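Local structure of prolyl-tRNA synthetase (Giardia lamblia ATCC 50803, 3IAL) at residues 35-39 with 49-55; 199-203 with 425-429; 287-292 with 382-386; 298-304 with 338-343. The protein probably attaches L-proline to tRNA(Pro) at the expense of ATP, and holds the activated intermediate prolyl-adenylate in its active site. All coordinates share one frame; numbering follows the deposited sequence.

Interaction 1: 35-39 with 49-55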
loop_
_atom_site.group_PDB
_atom_site.type_symbol
_atom_site.label_atom_id
_atom_site.label_comp_id
_atom_site.label_asym_id
_atom_site.label_seq_id
_atom_site.Cartn_x
_atom_site.Cartn_y
_atom_site.Cartn_z
ATOM N N ALA B 35 -8.139 -21.915 -4.838
ATOM C CA ALA B 35 -8.262 -20.596 -5.482
ATOM C C ALA B 35 -6.922 -19.823 -5.506
ATOM O O ALA B 35 -6.853 -18.711 -6.021
ATOM C CB ALA B 35 -9.364 -19.781 -4.816
ATOM N N GLU B 36 -5.867 -20.443 -4.972
ATOM C CA GLU B 36 -4.516 -19.879 -4.934
ATOM C C GLU B 36 -4.482 -18.500 -4.263
ATOM O O GLU B 36 -3.934 -17.538 -4.790
ATOM C CB GLU B 36 -3.896 -19.885 -6.340
ATOM C CG GLU B 36 -3.955 -21.292 -6.964
ATOM C CD GLU B 36 -3.046 -21.488 -8.154
ATOM O OE1 GLU B 36 -2.878 -20.549 -8.946
ATOM O OE2 GLU B 36 -2.517 -22.610 -8.309
ATOM N N LEU B 37 -5.087 -18.431 -3.083
ATOM C CA LEU B 37 -5.200 -17.179 -2.337
ATOM C C LEU B 37 -3.948 -16.947 -1.492
ATOM O O LEU B 37 -3.406 -15.849 -1.458
ATOM C CB LEU B 37 -6.424 -17.222 -1.422
ATOM C CG LEU B 37 -7.782 -17.365 -2.108
ATOM C CD1 LEU B 37 -8.919 -17.211 -1.089
ATOM C CD2 LEU B 37 -7.917 -16.356 -3.238
ATOM N N VAL B 38 -3.526 -17.999 -0.802
ATOM C CA VAL B 38 -2.364 -17.974 0.065
ATOM C C VAL B 38 -1.548 -19.243 -0.147
ATOM O O VAL B 38 -2.016 -20.211 -0.754
ATOM C CB VAL B 38 -2.766 -17.912 1.551
ATOM C CG1 VAL B 38 -3.558 -16.642 1.845
ATOM C CG2 VAL B 38 -3.559 -19.148 1.937
ATOM N N ASP B 39 -0.317 -19.224 0.342
ATOM C CA ASP B 39 0.481 -20.428 0.400
ATOM C C ASP B 39 1.067 -20.597 1.804
ATOM O O ASP B 39 1.907 -19.805 2.232
ATOM C CB ASP B 39 1.572 -20.410 -0.664
ATOM C CG ASP B 39 2.071 -21.796 -0.984
ATOM O OD1 ASP B 39 2.162 -22.604 -0.035
ATOM O OD2 ASP B 39 2.351 -22.081 -2.167
ATOM N N VAL B 49 2.385 -16.843 2.624
ATOM C CA VAL B 49 2.515 -16.042 1.423
ATOM C C VAL B 49 1.125 -15.642 0.938
ATOM O O VAL B 49 0.242 -16.486 0.830
ATOM C CB VAL B 49 3.243 -16.817 0.290
ATOM C CG1 VAL B 49 3.317 -15.978 -1.003
ATOM C CG2 VAL B 49 4.644 -17.239 0.747
ATOM N N PHE B 50 0.933 -14.351 0.678
ATOM C CA PHE B 50 -0.232 -13.875 -0.057
ATOM C C PHE B 50 0.066 -14.005 -1.550
ATOM O O PHE B 50 0.878 -13.248 -2.088
ATOM C CB PHE B 50 -0.520 -12.408 0.270
ATOM C CG PHE B 50 -1.681 -12.188 1.197
ATOM C CD1 PHE B 50 -2.968 -12.564 0.826
ATOM C CD2 PHE B 50 -1.498 -11.546 2.411
ATOM C CE1 PHE B 50 -4.056 -12.332 1.675
ATOM C CE2 PHE B 50 -2.560 -11.316 3.259
ATOM C CZ PHE B 50 -3.851 -11.707 2.889
ATOM N N ARG B 51 -0.585 -14.955 -2.226
ATOM C CA ARG B 51 -0.441 -15.088 -3.681
ATOM C C ARG B 51 -1.301 -14.033 -4.398
ATOM O O ARG B 51 -2.196 -13.457 -3.782
ATOM C CB ARG B 51 -0.811 -16.506 -4.113
ATOM C CG ARG B 51 -0.003 -17.573 -3.393
ATOM C CD ARG B 51 -0.281 -18.940 -3.950
ATOM N NE ARG B 51 0.240 -19.093 -5.306
ATOM C CZ ARG B 51 0.264 -20.242 -5.975
ATOM N NH1 ARG B 51 -0.216 -21.354 -5.420
ATOM N NH2 ARG B 51 0.764 -20.278 -7.204
ATOM N N PRO B 52 -1.037 -13.776 -5.696
ATOM C CA PRO B 52 -1.658 -12.645 -6.417
ATOM C C PRO B 52 -3.170 -12.489 -6.297
ATOM O O PRO B 52 -3.661 -11.388 -6.005
ATOM C CB PRO B 52 -1.284 -12.926 -7.869
ATOM C CG PRO B 52 0.035 -13.567 -7.778
ATOM C CD PRO B 52 -0.036 -14.445 -6.548
ATOM N N TYR B 53 -3.902 -13.574 -6.540
ATOM C CA TYR B 53 -5.356 -13.518 -6.544
ATOM C C TYR B 53 -5.880 -13.124 -5.158
ATOM O O TYR B 53 -6.787 -12.310 -5.041
ATOM C CB TYR B 53 -5.943 -14.864 -7.003
ATOM C CG TYR B 53 -7.343 -14.742 -7.533
ATOM C CD1 TYR B 53 -7.584 -14.166 -8.778
ATOM C CD2 TYR B 53 -8.433 -15.184 -6.789
ATOM C CE1 TYR B 53 -8.870 -14.041 -9.273
ATOM C CE2 TYR B 53 -9.734 -15.060 -7.277
ATOM C CZ TYR B 53 -9.938 -14.479 -8.517
ATOM O OH TYR B 53 -11.197 -14.349 -9.007
ATOM N N GLY B 54 -5.293 -13.701 -4.115
ATOM C CA GLY B 54 -5.608 -13.321 -2.744
ATOM C C GLY B 54 -5.142 -11.924 -2.351
ATOM O O GLY B 54 -5.897 -11.169 -1.731
ATOM N N PHE B 55 -3.906 -11.554 -2.699
ATOM C CA PHE B 55 -3.414 -10.233 -2.282
ATOM C C PHE B 55 -4.216 -9.078 -2.887
ATOM O O PHE B 55 -4.363 -8.039 -2.252
ATOM C CB PHE B 55 -1.932 -10.004 -2.584
ATOM C CG PHE B 55 -1.393 -8.769 -1.914
ATOM C CD1 PHE B 55 -1.253 -8.733 -0.534
ATOM C CD2 PHE B 55 -1.112 -7.621 -2.642
ATOM C CE1 PHE B 55 -0.793 -7.583 0.109
ATOM C CE2 PHE B 55 -0.639 -6.466 -2.002
ATOM C CZ PHE B 55 -0.478 -6.454 -0.630
HETATM O O HOH W 1 -2.981 -16.343 -6.842
HETATM O O HOH W 2 -1.861 -21.568 -3.079
#

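Interaction 2: 199-203 with 425-429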
loop_
_atom_site.group_PDB
_atom_site.type_symbol
_atom_site.label_atom_id
_atom_site.label_comp_id
_atom_site.label_asym_id
_atom_site.label_seq_id
_atom_site.Cartn_x
_atom_site.Cartn_y
_atom_site.Cartn_z
ATOM N N SER B 199 -20.281 -3.829 5.327
ATOM C CA SER B 199 -21.670 -3.977 4.864
ATOM C C SER B 199 -21.943 -3.393 3.472
ATOM O O SER B 199 -22.405 -4.110 2.589
ATOM C CB SER B 199 -22.636 -3.377 5.890
ATOM O OG SER B 199 -22.614 -4.138 7.092
ATOM N N ASP B 200 -21.657 -2.111 3.266
ATOM C CA ASP B 200 -21.932 -1.483 1.967
ATOM C C ASP B 200 -21.120 -2.135 0.849
ATOM O O ASP B 200 -21.626 -2.317 -0.261
ATOM C CB ASP B 200 -21.635 0.022 1.980
ATOM C CG ASP B 200 -22.507 0.802 2.956
ATOM O OD1 ASP B 200 -23.445 0.242 3.561
ATOM O OD2 ASP B 200 -22.249 2.007 3.115
ATOM N N GLU B 201 -19.867 -2.485 1.140
ATOM C CA GLU B 201 -18.957 -3.005 0.115
ATOM C C GLU B 201 -18.777 -4.532 0.141
ATOM O O GLU B 201 -18.897 -5.175 -0.904
ATOM C CB GLU B 201 -17.612 -2.281 0.189
ATOM C CG GLU B 201 -17.722 -0.776 -0.145
ATOM C CD GLU B 201 -18.089 -0.505 -1.606
ATOM O OE1 GLU B 201 -17.473 -1.099 -2.509
ATOM O OE2 GLU B 201 -18.987 0.322 -1.849
ATOM N N LEU B 202 -18.523 -5.116 1.310
ATOM C CA LEU B 202 -18.317 -6.571 1.398
ATOM C C LEU B 202 -19.577 -7.351 1.724
ATOM O O LEU B 202 -19.525 -8.569 1.851
ATOM C CB LEU B 202 -17.209 -6.918 2.398
ATOM C CG LEU B 202 -15.844 -6.348 2.029
ATOM C CD1 LEU B 202 -14.856 -6.643 3.155
ATOM C CD2 LEU B 202 -15.355 -6.890 0.677
ATOM N N CYS B 203 -20.705 -6.653 1.841
ATOM C CA CYS B 203 -22.018 -7.289 1.960
ATOM C C CYS B 203 -22.187 -8.283 3.105
ATOM O O CYS B 203 -22.911 -9.268 2.953
ATOM C CB CYS B 203 -22.377 -7.984 0.644
ATOM S SG CYS B 203 -22.327 -6.904 -0.776
ATOM N N LYS B 425 -24.592 -7.745 -5.512
ATOM C CA LYS B 425 -24.255 -7.260 -4.175
ATOM C C LYS B 425 -25.435 -7.323 -3.225
ATOM O O LYS B 425 -25.305 -7.802 -2.100
ATOM C CB LYS B 425 -23.790 -5.802 -4.236
ATOM C CG LYS B 425 -22.316 -5.611 -4.527
ATOM C CD LYS B 425 -21.959 -4.136 -4.598
ATOM C CE LYS B 425 -22.014 -3.449 -3.230
ATOM N NZ LYS B 425 -21.446 -2.078 -3.314
ATOM N N ALA B 426 -26.582 -6.816 -3.681
ATOM C CA ALA B 426 -27.786 -6.753 -2.856
ATOM C C ALA B 426 -28.310 -8.147 -2.484
ATOM O O ALA B 426 -28.797 -8.330 -1.365
ATOM C CB ALA B 426 -28.880 -5.914 -3.541
ATOM N N ARG B 427 -28.195 -9.123 -3.390
ATOM C CA ARG B 427 -28.536 -10.516 -3.048
ATOM C C ARG B 427 -27.542 -11.116 -2.036
ATOM O O ARG B 427 -27.954 -11.795 -1.093
ATOM C CB ARG B 427 -28.616 -11.415 -4.287
ATOM C CG ARG B 427 -29.776 -11.088 -5.222
ATOM C CD ARG B 427 -29.913 -12.105 -6.351
ATOM N NE ARG B 427 -28.694 -12.265 -7.148
ATOM C CZ ARG B 427 -28.376 -11.558 -8.234
ATOM N NH1 ARG B 427 -29.173 -10.597 -8.695
ATOM N NH2 ARG B 427 -27.239 -11.814 -8.868
ATOM N N LEU B 428 -26.244 -10.874 -2.226
ATOM C CA LEU B 428 -25.238 -11.350 -1.264
ATOM C C LEU B 428 -25.505 -10.764 0.133
ATOM O O LEU B 428 -25.461 -11.479 1.139
ATOM C CB LEU B 428 -23.818 -10.978 -1.711
ATOM C CG LEU B 428 -23.228 -11.612 -2.978
ATOM C CD1 LEU B 428 -21.772 -11.153 -3.136
ATOM C CD2 LEU B 428 -23.304 -13.134 -2.985
ATOM N N LYS B 429 -25.793 -9.464 0.167
ATOM C CA LYS B 429 -26.048 -8.720 1.405
ATOM C C LYS B 429 -27.250 -9.270 2.161
ATOM O O LYS B 429 -27.168 -9.543 3.361
ATOM C CB LYS B 429 -26.292 -7.245 1.063
ATOM C CG LYS B 429 -26.082 -6.260 2.185
ATOM C CD LYS B 429 -26.203 -4.835 1.637
ATOM C CE LYS B 429 -26.170 -3.793 2.734
ATOM N NZ LYS B 429 -27.385 -3.844 3.600
HETATM O O HOH W 3 -18.875 -2.211 -4.339
#

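Interaction 3: 287-292 with 382-386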
loop_
_atom_site.group_PDB
_atom_site.type_symbol
_atom_site.label_atom_id
_atom_site.label_comp_id
_atom_site.label_asym_id
_atom_site.label_seq_id
_atom_site.Cartn_x
_atom_site.Cartn_y
_atom_site.Cartn_z
ATOM N N ASP B 287 -19.733 -20.761 -1.427
ATOM C CA ASP B 287 -20.676 -21.873 -1.589
ATOM C C ASP B 287 -19.919 -23.113 -2.058
ATOM O O ASP B 287 -18.682 -23.125 -2.051
ATOM C CB ASP B 287 -21.819 -21.502 -2.559
ATOM C CG ASP B 287 -21.350 -21.341 -3.999
ATOM O OD1 ASP B 287 -20.223 -21.762 -4.320
ATOM O OD2 ASP B 287 -22.102 -20.763 -4.813
ATOM N N SER B 288 -20.671 -24.143 -2.452
ATOM C CA SER B 288 -20.122 -25.442 -2.860
ATOM C C SER B 288 -19.165 -25.393 -4.047
ATOM O O SER B 288 -18.319 -26.272 -4.190
ATOM C CB SER B 288 -21.263 -26.416 -3.202
ATOM O OG SER B 288 -21.885 -26.045 -4.429
ATOM N N GLY B 289 -19.310 -24.385 -4.907
ATOM C CA GLY B 289 -18.425 -24.228 -6.063
ATOM C C GLY B 289 -17.148 -23.459 -5.750
ATOM O O GLY B 289 -16.286 -23.296 -6.620
ATOM N N GLY B 290 -17.032 -22.957 -4.520
ATOM C CA GLY B 290 -15.872 -22.162 -4.107
ATOM C C GLY B 290 -16.252 -20.743 -3.732
ATOM O O GLY B 290 -17.226 -20.530 -3.005
ATOM N N LEU B 291 -15.487 -19.774 -4.239
ATOM C CA LEU B 291 -15.637 -18.388 -3.852
ATOM C C LEU B 291 -16.803 -17.727 -4.569
ATOM O O LEU B 291 -17.184 -18.134 -5.661
ATOM C CB LEU B 291 -14.356 -17.588 -4.154
ATOM C CG LEU B 291 -13.053 -18.056 -3.499
ATOM C CD1 LEU B 291 -11.881 -17.224 -3.986
ATOM C CD2 LEU B 291 -13.152 -18.017 -1.984
ATOM N N VAL B 292 -17.349 -16.704 -3.922
ATOM C CA VAL B 292 -18.374 -15.831 -4.467
ATOM C C VAL B 292 -17.984 -14.426 -3.982
ATOM O O VAL B 292 -18.268 -14.061 -2.854
ATOM C CB VAL B 292 -19.770 -16.223 -3.920
ATOM C CG1 VAL B 292 -20.831 -15.208 -4.318
ATOM C CG2 VAL B 292 -20.156 -17.651 -4.378
ATOM N N PRO B 382 -24.764 -14.326 -13.322
ATOM C CA PRO B 382 -24.138 -13.958 -12.052
ATOM C C PRO B 382 -23.714 -15.192 -11.261
ATOM O O PRO B 382 -24.316 -16.255 -11.403
ATOM C CB PRO B 382 -25.242 -13.187 -11.301
ATOM C CG PRO B 382 -26.388 -13.074 -12.240
ATOM C CD PRO B 382 -26.218 -14.117 -13.288
ATOM N N ARG B 383 -22.697 -15.028 -10.426
ATOM C CA ARG B 383 -22.045 -16.144 -9.743
ATOM C C ARG B 383 -22.900 -16.812 -8.657
ATOM O O ARG B 383 -22.821 -18.021 -8.471
ATOM C CB ARG B 383 -20.714 -15.659 -9.132
ATOM C CG ARG B 383 -19.984 -16.661 -8.263
ATOM C CD ARG B 383 -19.634 -17.947 -9.006
ATOM N NE ARG B 383 -18.940 -18.872 -8.121
ATOM C CZ ARG B 383 -19.528 -19.703 -7.260
ATOM N NH1 ARG B 383 -20.858 -19.771 -7.152
ATOM N NH2 ARG B 383 -18.771 -20.483 -6.495
ATOM N N ASP B 384 -23.694 -16.028 -7.931
ATOM C CA ASP B 384 -24.423 -16.551 -6.770
ATOM C C ASP B 384 -25.636 -17.409 -7.125
ATOM O O ASP B 384 -26.001 -18.292 -6.354
ATOM C CB ASP B 384 -24.853 -15.420 -5.841
ATOM C CG ASP B 384 -25.845 -14.468 -6.495
ATOM O OD1 ASP B 384 -25.722 -14.224 -7.716
ATOM O OD2 ASP B 384 -26.744 -13.970 -5.780
ATOM N N VAL B 385 -26.258 -17.141 -8.271
ATOM C CA VAL B 385 -27.457 -17.882 -8.702
ATOM C C VAL B 385 -27.155 -18.874 -9.820
ATOM O O VAL B 385 -27.837 -19.895 -9.952
ATOM C CB VAL B 385 -28.593 -16.935 -9.174
ATOM C CG1 VAL B 385 -29.220 -16.224 -7.985
ATOM C CG2 VAL B 385 -28.083 -15.936 -10.214
ATOM N N GLY B 386 -26.157 -18.551 -10.641
ATOM C CA GLY B 386 -25.625 -19.487 -11.621
ATOM C C GLY B 386 -26.433 -19.651 -12.899
ATOM O O GLY B 386 -27.287 -18.819 -13.240
HETATM O O HOH W 4 -24.188 -19.077 -4.275
#

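Interaction 4: 298-304 with 338-343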
loop_
_atom_site.group_PDB
_atom_site.type_symbol
_atom_site.label_atom_id
_atom_site.label_comp_id
_atom_site.label_asym_id
_atom_site.label_seq_id
_atom_site.Cartn_x
_atom_site.Cartn_y
_atom_site.Cartn_z
ATOM N N ALA B 298 -13.142 -8.471 -6.192
ATOM C CA ALA B 298 -13.007 -9.360 -7.346
ATOM C C ALA B 298 -11.878 -8.840 -8.234
ATOM O O ALA B 298 -11.993 -7.743 -8.791
ATOM C CB ALA B 298 -14.316 -9.419 -8.140
ATOM N N PRO B 299 -10.780 -9.609 -8.371
ATOM C CA PRO B 299 -9.744 -9.165 -9.316
ATOM C C PRO B 299 -10.267 -9.020 -10.752
ATOM O O PRO B 299 -9.775 -8.177 -11.498
ATOM C CB PRO B 299 -8.680 -10.268 -9.214
ATOM C CG PRO B 299 -8.849 -10.810 -7.844
ATOM C CD PRO B 299 -10.351 -10.815 -7.640
ATOM N N ILE B 300 -11.265 -9.829 -11.112
ATOM C CA ILE B 300 -11.978 -9.714 -12.379
ATOM C C ILE B 300 -13.471 -9.643 -12.080
ATOM O O ILE B 300 -14.047 -10.606 -11.589
ATOM C CB ILE B 300 -11.693 -10.945 -13.273
ATOM C CG1 ILE B 300 -10.258 -10.898 -13.804
ATOM C CG2 ILE B 300 -12.681 -11.029 -14.438
ATOM C CD1 ILE B 300 -9.744 -12.258 -14.254
ATOM N N HIS B 301 -14.098 -8.501 -12.347
ATOM C CA HIS B 301 -15.547 -8.371 -12.169
ATOM C C HIS B 301 -16.308 -9.266 -13.146
ATOM O O HIS B 301 -17.350 -9.822 -12.810
ATOM C CB HIS B 301 -16.009 -6.939 -12.429
ATOM C CG HIS B 301 -15.605 -5.953 -11.380
ATOM N ND1 HIS B 301 -14.878 -4.819 -11.672
ATOM C CD2 HIS B 301 -15.854 -5.908 -10.050
ATOM C CE1 HIS B 301 -14.684 -4.126 -10.566
ATOM N NE2 HIS B 301 -15.264 -4.764 -9.567
ATOM N N VAL B 302 -15.790 -9.366 -14.368
ATOM C CA VAL B 302 -16.508 -9.984 -15.481
ATOM C C VAL B 302 -15.559 -10.788 -16.360
ATOM O O VAL B 302 -14.529 -10.285 -16.792
ATOM C CB VAL B 302 -17.171 -8.919 -16.374
ATOM C CG1 VAL B 302 -17.846 -9.572 -17.582
ATOM C CG2 VAL B 302 -18.170 -8.087 -15.578
ATOM N N VAL B 303 -15.907 -12.039 -16.628
ATOM C CA VAL B 303 -15.155 -12.821 -17.606
ATOM C C VAL B 303 -16.027 -13.008 -18.845
ATOM O O VAL B 303 -17.157 -13.485 -18.752
ATOM C CB VAL B 303 -14.678 -14.173 -17.041
ATOM C CG1 VAL B 303 -15.856 -15.013 -16.505
ATOM C CG2 VAL B 303 -13.874 -14.929 -18.105
ATOM N N ILE B 304 -15.510 -12.605 -20.000
ATOM C CA ILE B 304 -16.243 -12.748 -21.250
ATOM C C ILE B 304 -15.684 -13.959 -21.967
ATOM O O ILE B 304 -14.484 -14.048 -22.188
ATOM C CB ILE B 304 -16.115 -11.498 -22.144
ATOM C CG1 ILE B 304 -16.419 -10.226 -21.351
ATOM C CG2 ILE B 304 -17.067 -11.586 -23.315
ATOM C CD1 ILE B 304 -16.377 -8.949 -22.196
ATOM N N LEU B 338 -14.695 -1.200 -15.005
ATOM C CA LEU B 338 -14.748 -2.595 -14.557
ATOM C C LEU B 338 -13.485 -3.344 -14.948
ATOM O O LEU B 338 -12.846 -3.018 -15.949
ATOM C CB LEU B 338 -15.958 -3.311 -15.154
ATOM C CG LEU B 338 -17.337 -2.760 -14.781
ATOM C CD1 LEU B 338 -18.433 -3.656 -15.363
ATOM C CD2 LEU B 338 -17.480 -2.633 -13.263
ATOM N N ARG B 339 -13.124 -4.337 -14.145
ATOM C CA ARG B 339 -12.025 -5.225 -14.454
ATOM C C ARG B 339 -12.624 -6.380 -15.241
ATOM O O ARG B 339 -13.512 -7.074 -14.762
ATOM C CB ARG B 339 -11.328 -5.697 -13.176
ATOM C CG ARG B 339 -10.701 -4.540 -12.377
ATOM C CD ARG B 339 -10.040 -4.985 -11.082
ATOM N NE ARG B 339 -10.998 -5.405 -10.056
ATOM C CZ ARG B 339 -11.631 -4.590 -9.206
ATOM N NH1 ARG B 339 -11.435 -3.278 -9.235
ATOM N NH2 ARG B 339 -12.466 -5.094 -8.308
ATOM N N VAL B 340 -12.148 -6.549 -16.468
ATOM C CA VAL B 340 -12.704 -7.504 -17.411
ATOM C C VAL B 340 -11.610 -8.417 -17.932
ATOM O O VAL B 340 -10.504 -7.969 -18.210
ATOM C CB VAL B 340 -13.363 -6.762 -18.594
ATOM C CG1 VAL B 340 -13.966 -7.742 -19.591
ATOM C CG2 VAL B 340 -14.416 -5.782 -18.069
ATOM N N SER B 341 -11.923 -9.702 -18.047
ATOM C CA SER B 341 -11.023 -10.662 -18.677
ATOM C C SER B 341 -11.719 -11.364 -19.848
ATOM O O SER B 341 -12.942 -11.544 -19.839
ATOM C CB SER B 341 -10.551 -11.695 -17.658
ATOM O OG SER B 341 -9.508 -12.477 -18.204
ATOM N N ILE B 342 -10.928 -11.746 -20.849
ATOM C CA ILE B 342 -11.398 -12.498 -22.011
ATOM C C ILE B 342 -10.660 -13.829 -22.027
ATOM O O ILE B 342 -9.431 -13.841 -22.151
ATOM C CB ILE B 342 -11.078 -11.760 -23.330
ATOM C CG1 ILE B 342 -11.713 -10.367 -23.358
ATOM C CG2 ILE B 342 -11.561 -12.576 -24.555
ATOM C CD1 ILE B 342 -11.269 -9.521 -24.568
ATOM N N ASP B 343 -11.397 -14.938 -21.901
ATOM C CA ASP B 343 -10.808 -16.283 -21.975
ATOM C C ASP B 343 -11.002 -16.879 -23.357
ATOM O O ASP B 343 -11.950 -17.634 -23.588
ATOM C CB ASP B 343 -11.415 -17.224 -20.925
ATOM C CG ASP B 343 -10.660 -18.548 -20.809
ATOM O OD1 ASP B 343 -10.161 -19.062 -21.827
ATOM O OD2 ASP B 343 -10.572 -19.095 -19.698
#

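Interaction 1: 35-39 with 49-55
D39 and V49 bind each other through both backbone groups, D39 N to V49 O at 2.8 Å and V49 N to D39 O at 3.0 Å, the hydrogen-bonded pair of a short antiparallel hairpin. V38 and F50 make the adjoining non-hydrogen-bonded pair, with V38 CG1 4.2 Å from F50 CD1. L37 O accepts R51 N at 3.1 Å. R51 is the N-cap of helix 52-71, and a bend at chi3 (69°) brings its guanidinium beside E36, whose CB and CD lie over one face, CB toward the rim. E36 OE2 and R51 NH1 are 3.9 Å apart, a long salt bridge. At the guanidinium edge, a water joins R51 NH1 to V38 O; a second bridges E36 O and Y53 N. L37 CD2 meets the Y53 ring at its edge, 3.8 Å from Y53 CD2. Further out, a Schellman motif at E36 ends helix 24-34, D39 pairs with R41, and Y53 OH bonds to K360 O. W134 NE1 of the second subunit hydrogen-bonds D39 OD2, and W134 makes a cation-pi contact with R51. Backbone bonds and water join hairpin to helix, while the E36-R51 attraction is electrostatic, with no N-H pointing at the carboxylate.

Interaction 2: 199-203 with 425-429
C203 lies over one turn of helix 416-438, its CB 3.8 Å from K429 N and its SG reaching back to 3.4 Å from K425 O. The C-terminal end of helix 180-201, which widens into a pi-type turn and is part of the class II synthetase catalytic core, packs here against the flank of the long helix 416-438. C203 is the residue at which the chain leaves the helical conformation, with a positive phi of 56°, and its CB points into the other helix. L428 CB and K429 CB close around C203 CB, the former at 4.1 Å. H285 of helix 276-285 packs on both C203 and L428, while L202 turns away to I61 and V277.

Two lysines flank this apolar centre, and they meet the end of helix 180-201 differently. K429 CG is anti to the backbone N (chi1 -159°), and the chain only lays its methylenes along S199 O, with CE 3.8 Å from S199 O. K425 bends at chi3 and delivers its ammonium to D200 O, where the hydrogen bond is weak. E201, bent at chi2, folds back to the same ammonium, but E201 OE2 to K425 NZ is a long salt bridge of 3.7 Å. The ammonium of K425 would probably also be favoured by the negative end of the helix dipole. A water completes the polar side, donating to E201 OE1 at 2.6 Å and accepting from K425 NZ at 2.8 Å.

Interaction 3: 287-292 with 382-386
The two terminal nitrogens of R383 each take one oxygen of the D287 carboxylate. The acid opens a type I beta turn from D287 to G290, with an Asx turn (G289 N to D287 OD1) at its start, and this turn follows helix 276-285 of the class II core; the arginine lies in the loop between strands 377-382 and 391-394 of the anticodon-binding domain.

The ionic part is a salt bridge of two hydrogen bonds, R383 NH2 to D287 OD1 at 2.9 Å and R383 NH1 to D287 OD2 at 2.8 Å. Both oxygens are met on their syn side, although the carboxylate and guanidinium planes are 37° apart. R383 gets there with CG anti to its own N (chi1 174°) and a bend at chi2.

Among the bonds from backbone groups, G289 N donates to D287 OD1 at 2.8 Å. It arrives from the face of the carboxylate plane opposite to R383 NH2, so this oxygen is held from two sides. Outside the two segments, R383 NE donates to E358 O, and D287 O accepts from W27 NE1.

Packing covers one face of the guanidinium. V292 CG2 lies 3.6 Å from R383 CZ, and L291 O sits over that group only 3.0 Å from R383 NH2, at an angle too poor for a hydrogen bond. V292 CG1 touches D384 CB, and both residues also lean on Y424 of helix 416-438.

Solvent supplies the last link: one water donates to D287 OD2 at 2.7 Å and to D384 O at 2.9 Å.

Interaction 4: 298-304 with 338-343
This is parallel strand pairing inside the anticodon-binding domain, where strand 340-342 lies beside strand 302-307 at one side of a five-stranded mixed sheet. V302, V303 and I304 pair with V340, S341 and I342. The hydrogen bonds alternate between strands as a parallel register requires: V302 N to R339 O, S341 N to V302 O, I304 N to S341 O at 2.8 Å, and D343 N to I304 O. On the face turned to helix 315-334, I304 CD1 rests on V340 CG1 at 3.7 Å. On the other face, S341 CB is touched by I300 CD1 at 3.5 Å.

Ahead of the strands, side chains continue the pairing. R339 presents its NE/NH2 side to one carbonyl: NE and NH2 reach A298 O at 2.8 and 2.7 Å, and this oxygen lies in the guanidinium plane. H301 CE1 sits over one guanidinium face, 3.4 Å from R339 CZ, with the two planes inclined by 37°. The imidazole also takes R339 N on ND1 at 3.1 Å in an almost straight bond (173°). ND1 therefore acts as acceptor, and a weak bond from NE2 to P295 O is consistent with a proton on NE2.

Between the paired strands the chain crosses through helix 315-334, giving the beta-alpha-beta unit that opens the alpha/beta anticodon-binding domain characteristic of this class II synthetase family.

Along the chain, interaction 1 comes first; interaction 2 then spans a long excursion that contains interactions 3 and 4, with 4 in turn enclosed by 3. Interaction 3 touches both 1 and 2: its L291 CD1 packs on A35 CB, and its V292 CG1 on L428 CD2, while R427 NE is bridged to D384 OD2 at 2.9 Å. Centres of 2 and 3 are about 14 Å apart, those of 1 and 2 about 23 Å. Interaction 4 meets interaction 1 through P299 and Y53, and shares its sheet with the strand leading into 382-386. Interaction 3 joins the loop after core helix 276-285 to the anticodon-binding domain; interaction 2 joins the core to helix 416-438, which also reaches D384.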